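Local structure of beta-galactosidase (Bacteroides thetaiotaomicron, 5MUJ) at residues L128-Q140 / H275-Y287. The protein probably acts as a glycoside hydrolase, an arabinofuranosidase that trims chain B of the plant pectin rhamnogalacturonan II (RGII). Sequence-based numbering, arbitrary orientation.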
loop_
_atom_site.group_PDB
_atom_site.type_symbol
_atom_site.label_atom_id
_atom_site.label_comp_id
_atom_site.label_asym_id
_atom_site.label_seq_id
_atom_site.Cartn_x
_atom_site.Cartn_y
_atom_site.Cartn_z
ATOM N N LEU A 128 -2.911 -7.724 -9.494
ATOM C CA LEU A 128 -3.569 -7.652 -10.752
ATOM C C LEU A 128 -4.920 -6.895 -10.658
ATOM O O LEU A 128 -5.925 -7.332 -11.238
ATOM C CB LEU A 128 -3.781 -9.051 -11.330
ATOM C CG LEU A 128 -2.601 -10.032 -11.269
ATOM C CD1 LEU A 128 -2.950 -11.288 -12.048
ATOM C CD2 LEU A 128 -1.299 -9.433 -11.774
ATOM N N PRO A 129 -4.916 -5.736 -9.975
ATOM C CA PRO A 129 -6.157 -4.952 -9.945
ATOM C C PRO A 129 -6.440 -4.371 -11.342
ATOM O O PRO A 129 -5.495 -4.054 -12.062
ATOM C CB PRO A 129 -5.821 -3.815 -8.977
ATOM C CG PRO A 129 -4.328 -3.623 -9.189
ATOM C CD PRO A 129 -3.783 -5.012 -9.351
ATOM N N ASP A 130 -7.718 -4.196 -11.687
ATOM C CA ASP A 130 -8.093 -3.356 -12.809
ATOM C C ASP A 130 -7.578 -1.947 -12.455
ATOM O O ASP A 130 -7.954 -1.382 -11.428
ATOM C CB ASP A 130 -9.611 -3.363 -12.973
ATOM C CG ASP A 130 -10.092 -2.644 -14.222
ATOM O OD1 ASP A 130 -9.409 -1.790 -14.811
ATOM O OD2 ASP A 130 -11.220 -2.927 -14.619
HETATM N N MSE A 131 -6.679 -1.430 -13.290
HETATM C CA MSE A 131 -6.020 -0.138 -13.051
HETATM C C MSE A 131 -6.798 1.043 -13.552
HETATM O O MSE A 131 -6.434 2.185 -13.278
HETATM C CB MSE A 131 -4.685 -0.105 -13.783
HETATM C CG MSE A 131 -3.724 -1.066 -13.136
HETATM SE SE MSE A 131 -2.121 -1.095 -14.254
HETATM C CE MSE A 131 -1.327 0.603 -13.661
ATOM N N GLU A 132 -7.850 0.793 -14.319
ATOM C CA GLU A 132 -8.650 1.898 -14.876
ATOM C C GLU A 132 -9.241 2.815 -13.780
ATOM O O GLU A 132 -10.072 2.373 -12.963
ATOM C CB GLU A 132 -9.742 1.376 -15.796
ATOM C CG GLU A 132 -10.611 2.521 -16.335
ATOM C CD GLU A 132 -11.382 2.193 -17.593
ATOM O OE1 GLU A 132 -11.945 1.072 -17.677
ATOM O OE2 GLU A 132 -11.444 3.078 -18.486
ATOM N N TRP A 133 -8.803 4.073 -13.769
ATOM C CA TRP A 133 -9.404 5.117 -12.930
ATOM C C TRP A 133 -10.923 5.188 -13.160
ATOM O O TRP A 133 -11.402 5.380 -14.273
ATOM C CB TRP A 133 -8.787 6.485 -13.214
ATOM C CG TRP A 133 -9.435 7.623 -12.442
ATOM C CD1 TRP A 133 -10.273 8.566 -12.947
ATOM C CD2 TRP A 133 -9.293 7.925 -11.040
ATOM N NE1 TRP A 133 -10.644 9.437 -11.975
ATOM C CE2 TRP A 133 -10.097 9.059 -10.786
ATOM C CE3 TRP A 133 -8.599 7.336 -9.980
ATOM C CZ2 TRP A 133 -10.190 9.635 -9.541
ATOM C CZ3 TRP A 133 -8.682 7.901 -8.736
ATOM C CH2 TRP A 133 -9.500 9.045 -8.518
ATOM N N GLY A 134 -11.649 4.997 -12.080
ATOM C CA GLY A 134 -13.108 4.951 -12.133
ATOM C C GLY A 134 -13.710 3.756 -12.869
ATOM O O GLY A 134 -14.851 3.797 -13.323
ATOM N N GLY A 135 -12.958 2.669 -12.971
ATOM C CA GLY A 135 -13.400 1.499 -13.703
ATOM C C GLY A 135 -14.008 0.459 -12.783
ATOM O O GLY A 135 -14.631 0.797 -11.764
ATOM N N SER A 136 -13.801 -0.810 -13.119
ATOM C CA SER A 136 -14.498 -1.893 -12.444
ATOM C C SER A 136 -14.086 -2.092 -10.994
ATOM O O SER A 136 -14.888 -2.531 -10.186
ATOM C CB SER A 136 -14.323 -3.190 -13.205
ATOM O OG SER A 136 -13.019 -3.682 -13.024
ATOM N N TYR A 137 -12.805 -1.818 -10.714
ATOM C CA TYR A 137 -12.136 -2.098 -9.432
ATOM C C TYR A 137 -12.099 -3.569 -9.072
ATOM O O TYR A 137 -11.917 -3.941 -7.904
ATOM C CB TYR A 137 -12.656 -1.212 -8.293
ATOM C CG TYR A 137 -12.198 0.187 -8.539
ATOM C CD1 TYR A 137 -10.827 0.515 -8.400
ATOM C CD2 TYR A 137 -13.075 1.154 -9.010
ATOM C CE1 TYR A 137 -10.384 1.791 -8.696
ATOM C CE2 TYR A 137 -12.627 2.439 -9.310
ATOM C CZ TYR A 137 -11.281 2.759 -9.145
ATOM O OH TYR A 137 -10.820 4.050 -9.452
ATOM N N GLU A 138 -12.208 -4.409 -10.094
ATOM C CA GLU A 138 -12.143 -5.837 -9.898
ATOM C C GLU A 138 -10.654 -6.245 -9.883
ATOM O O GLU A 138 -9.768 -5.526 -10.381
ATOM C CB GLU A 138 -12.947 -6.564 -10.971
ATOM C CG GLU A 138 -14.426 -6.164 -10.942
ATOM C CD GLU A 138 -15.254 -6.847 -12.002
ATOM O OE1 GLU A 138 -14.719 -7.736 -12.712
ATOM O OE2 GLU A 138 -16.462 -6.513 -12.105
ATOM N N LEU A 139 -10.399 -7.382 -9.260
ATOM C CA LEU A 139 -9.119 -8.080 -9.347
ATOM C C LEU A 139 -9.190 -9.028 -10.521
ATOM O O LEU A 139 -10.232 -9.619 -10.770
ATOM C CB LEU A 139 -8.853 -8.865 -8.090
ATOM C CG LEU A 139 -8.602 -8.156 -6.766
ATOM C CD1 LEU A 139 -8.127 -9.190 -5.759
ATOM C CD2 LEU A 139 -7.609 -7.011 -6.873
ATOM N N GLN A 140 -8.089 -9.175 -11.250
ATOM C CA GLN A 140 -8.087 -9.992 -12.444
ATOM C C GLN A 140 -7.477 -11.345 -12.114
ATOM O O GLN A 140 -6.687 -11.467 -11.173
ATOM C CB GLN A 140 -7.319 -9.289 -13.547
ATOM C CG GLN A 140 -7.997 -8.000 -13.957
ATOM C CD GLN A 140 -7.169 -7.169 -14.888
ATOM O OE1 GLN A 140 -7.532 -6.994 -16.050
ATOM N NE2 GLN A 140 -6.069 -6.624 -14.386
ATOM N N HIS A 275 0.693 3.239 -5.487
ATOM C CA HIS A 275 -0.638 2.770 -5.908
ATOM C C HIS A 275 -0.939 3.480 -7.214
ATOM O O HIS A 275 -1.144 4.690 -7.230
ATOM C CB HIS A 275 -1.688 3.054 -4.796
ATOM C CG HIS A 275 -3.131 2.971 -5.229
ATOM N ND1 HIS A 275 -3.684 1.846 -5.803
ATOM C CD2 HIS A 275 -4.135 3.876 -5.123
ATOM C CE1 HIS A 275 -4.981 2.067 -6.045
ATOM N NE2 HIS A 275 -5.268 3.294 -5.650
ATOM N N ILE A 276 -0.940 2.721 -8.304
ATOM C CA ILE A 276 -1.032 3.239 -9.680
ATOM C C ILE A 276 -2.391 2.964 -10.326
ATOM O O ILE A 276 -2.872 1.835 -10.318
ATOM C CB ILE A 276 0.081 2.647 -10.573
ATOM C CG1 ILE A 276 1.444 2.966 -9.946
ATOM C CG2 ILE A 276 0.004 3.224 -12.000
ATOM C CD1 ILE A 276 2.617 2.492 -10.746
ATOM N N GLN A 277 -2.998 4.023 -10.878
ATOM C CA GLN A 277 -4.162 3.892 -11.744
ATOM C C GLN A 277 -3.911 4.587 -13.071
ATOM O O GLN A 277 -3.093 5.497 -13.156
ATOM C CB GLN A 277 -5.385 4.472 -11.040
ATOM C CG GLN A 277 -5.756 3.608 -9.850
ATOM C CD GLN A 277 -7.066 3.976 -9.239
ATOM O OE1 GLN A 277 -8.092 4.055 -9.932
ATOM N NE2 GLN A 277 -7.052 4.188 -7.921
ATOM N N LYS A 278 -4.566 4.107 -14.116
ATOM C CA LYS A 278 -4.413 4.654 -15.447
ATOM C C LYS A 278 -5.633 5.537 -15.711
ATOM O O LYS A 278 -6.768 5.096 -15.524
ATOM C CB LYS A 278 -4.299 3.536 -16.470
ATOM C CG LYS A 278 -3.585 3.965 -17.746
ATOM C CD LYS A 278 -3.617 2.876 -18.809
ATOM C CE LYS A 278 -3.485 3.449 -20.206
ATOM N NZ LYS A 278 -3.115 2.392 -21.179
HETATM N N MSE A 279 -5.369 6.793 -16.066
HETATM C CA MSE A 279 -6.389 7.775 -16.334
HETATM C C MSE A 279 -6.110 8.341 -17.693
HETATM O O MSE A 279 -5.306 9.275 -17.856
HETATM C CB MSE A 279 -6.300 8.750 -15.179
HETATM C CG MSE A 279 -7.375 9.802 -15.243
HETATM SE SE MSE A 279 -6.795 11.213 -14.019
HETATM C CE MSE A 279 -7.091 10.350 -12.277
ATOM N N GLY A 280 -6.764 7.746 -18.686
ATOM C CA GLY A 280 -6.617 8.123 -20.075
ATOM C C GLY A 280 -5.319 7.553 -20.587
ATOM O O GLY A 280 -5.094 6.342 -20.502
ATOM N N ASP A 281 -4.459 8.433 -21.097
ATOM C CA ASP A 281 -3.108 8.051 -21.530
ATOM C C ASP A 281 -2.039 8.247 -20.450
ATOM O O ASP A 281 -0.859 7.996 -20.713
ATOM C CB ASP A 281 -2.719 8.768 -22.844
ATOM C CG ASP A 281 -2.723 10.306 -22.738
ATOM O OD1 ASP A 281 -3.011 10.874 -21.659
ATOM O OD2 ASP A 281 -2.449 10.961 -23.769
ATOM N N VAL A 282 -2.421 8.678 -19.249
ATOM C CA VAL A 282 -1.459 8.912 -18.168
ATOM C C VAL A 282 -1.647 7.968 -16.959
ATOM O O VAL A 282 -2.761 7.591 -16.612
ATOM C CB VAL A 282 -1.424 10.408 -17.745
ATOM C CG1 VAL A 282 -2.589 10.765 -16.835
ATOM C CG2 VAL A 282 -0.083 10.785 -17.089
ATOM N N TYR A 283 -0.526 7.568 -16.354
ATOM C CA TYR A 283 -0.515 6.815 -15.100
ATOM C C TYR A 283 -0.382 7.797 -13.965
ATOM O O TYR A 283 0.427 8.734 -14.051
ATOM C CB TYR A 283 0.668 5.824 -15.033
ATOM C CG TYR A 283 0.602 4.747 -16.078
ATOM C CD1 TYR A 283 -0.247 3.638 -15.922
ATOM C CD2 TYR A 283 1.389 4.816 -17.226
ATOM C CE1 TYR A 283 -0.291 2.641 -16.879
ATOM C CE2 TYR A 283 1.307 3.843 -18.195
ATOM C CZ TYR A 283 0.471 2.762 -18.013
ATOM O OH TYR A 283 0.421 1.796 -18.983
ATOM N N VAL A 284 -1.185 7.587 -12.914
ATOM C CA VAL A 284 -1.120 8.363 -11.704
ATOM C C VAL A 284 -0.676 7.471 -10.560
ATOM O O VAL A 284 -1.283 6.429 -10.314
ATOM C CB VAL A 284 -2.507 8.965 -11.387
ATOM C CG1 VAL A 284 -2.459 9.764 -10.082
ATOM C CG2 VAL A 284 -2.916 9.826 -12.557
HETATM N N MSE A 285 0.398 7.859 -9.877
HETATM C CA MSE A 285 0.862 7.144 -8.734
HETATM C C MSE A 285 0.451 7.922 -7.527
HETATM O O MSE A 285 0.952 9.021 -7.283
HETATM C CB MSE A 285 2.395 7.017 -8.741
HETATM C CG MSE A 285 2.898 6.250 -7.538
HETATM SE SE MSE A 285 4.798 6.569 -7.249
HETATM C CE MSE A 285 5.460 5.479 -8.728
ATOM N N PHE A 286 -0.431 7.308 -6.743
ATOM C CA PHE A 286 -0.693 7.756 -5.386
ATOM C C PHE A 286 0.417 7.160 -4.534
ATOM O O PHE A 286 0.720 5.970 -4.669
ATOM C CB PHE A 286 -2.080 7.266 -4.924
ATOM C CG PHE A 286 -3.196 7.811 -5.744
ATOM C CD1 PHE A 286 -3.618 9.117 -5.542
ATOM C CD2 PHE A 286 -3.766 7.075 -6.777
ATOM C CE1 PHE A 286 -4.686 9.631 -6.281
ATOM C CE2 PHE A 286 -4.793 7.603 -7.534
ATOM C CZ PHE A 286 -5.206 8.914 -7.312
ATOM N N TYR A 287 1.015 7.985 -3.684
ATOM C CA TYR A 287 2.100 7.523 -2.795
ATOM C C TYR A 287 2.078 8.298 -1.494
ATOM O O TYR A 287 1.480 9.403 -1.424
ATOM C CB TYR A 287 3.448 7.649 -3.524
ATOM C CG TYR A 287 3.989 9.038 -3.630
ATOM C CD1 TYR A 287 4.841 9.541 -2.638
ATOM C CD2 TYR A 287 3.689 9.849 -4.723
ATOM C CE1 TYR A 287 5.366 10.834 -2.740
ATOM C CE2 TYR A 287 4.212 11.132 -4.833
ATOM C CZ TYR A 287 5.052 11.606 -3.831
ATOM O OH TYR A 287 5.552 12.877 -3.944
#
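In this five-bladed beta-propeller, Met131 to Trp133, in the loop joining strands 121-126 and 146-153 of one blade, pair with the outer edge of strand 270-279, first strand of another blade. Glu132 and Lys278 form a single beta bridge: Lys278 N donates to Met131 O (2.8 Å) and Trp133 N to Lys278 O (2.9 Å). A type II turn that starts at Glu132 and ends at Gly135 bends the loop back. Met131 and Met279 are selenomethionines. The Met131 chain, bent at chi3 (77°), runs alongside Ile276 and presses CE tightly against CG2 of Ile276 (3.4 Å), with the Tyr283 ring next to it. On the other flank, Trp133 carries CG anti to the backbone N (chi1 176°), which lays the indole beside Met279; CE of Met279 sits over the five-membered ring, 3.4 Å from its centroid, a CH-pi contact with SE above the same face. Trp133 CZ3 meets Phe286 CZ at 3.9 Å, the side chains crossing at about a right angle, while NE1 is hydrogen-bonded to OE2 of Glu40 in helix 31-41. With an alanine in place of Trp133, the Met279 methyl and Phe286 would probably face a gap, and Glu40 would lose its indole donor. Strand 331-340 of a further blade joins in, Val337 O accepting from Gln277 NE2 and Lys339 N hydrogen-bonded to Tyr137 OH. Tyr137 OH also accepts from Gly134 N and donates, in the carbonyl plane, to a lone pair of Gln277 OE1 (2.8 Å), the phenol ring standing 85° to the amide.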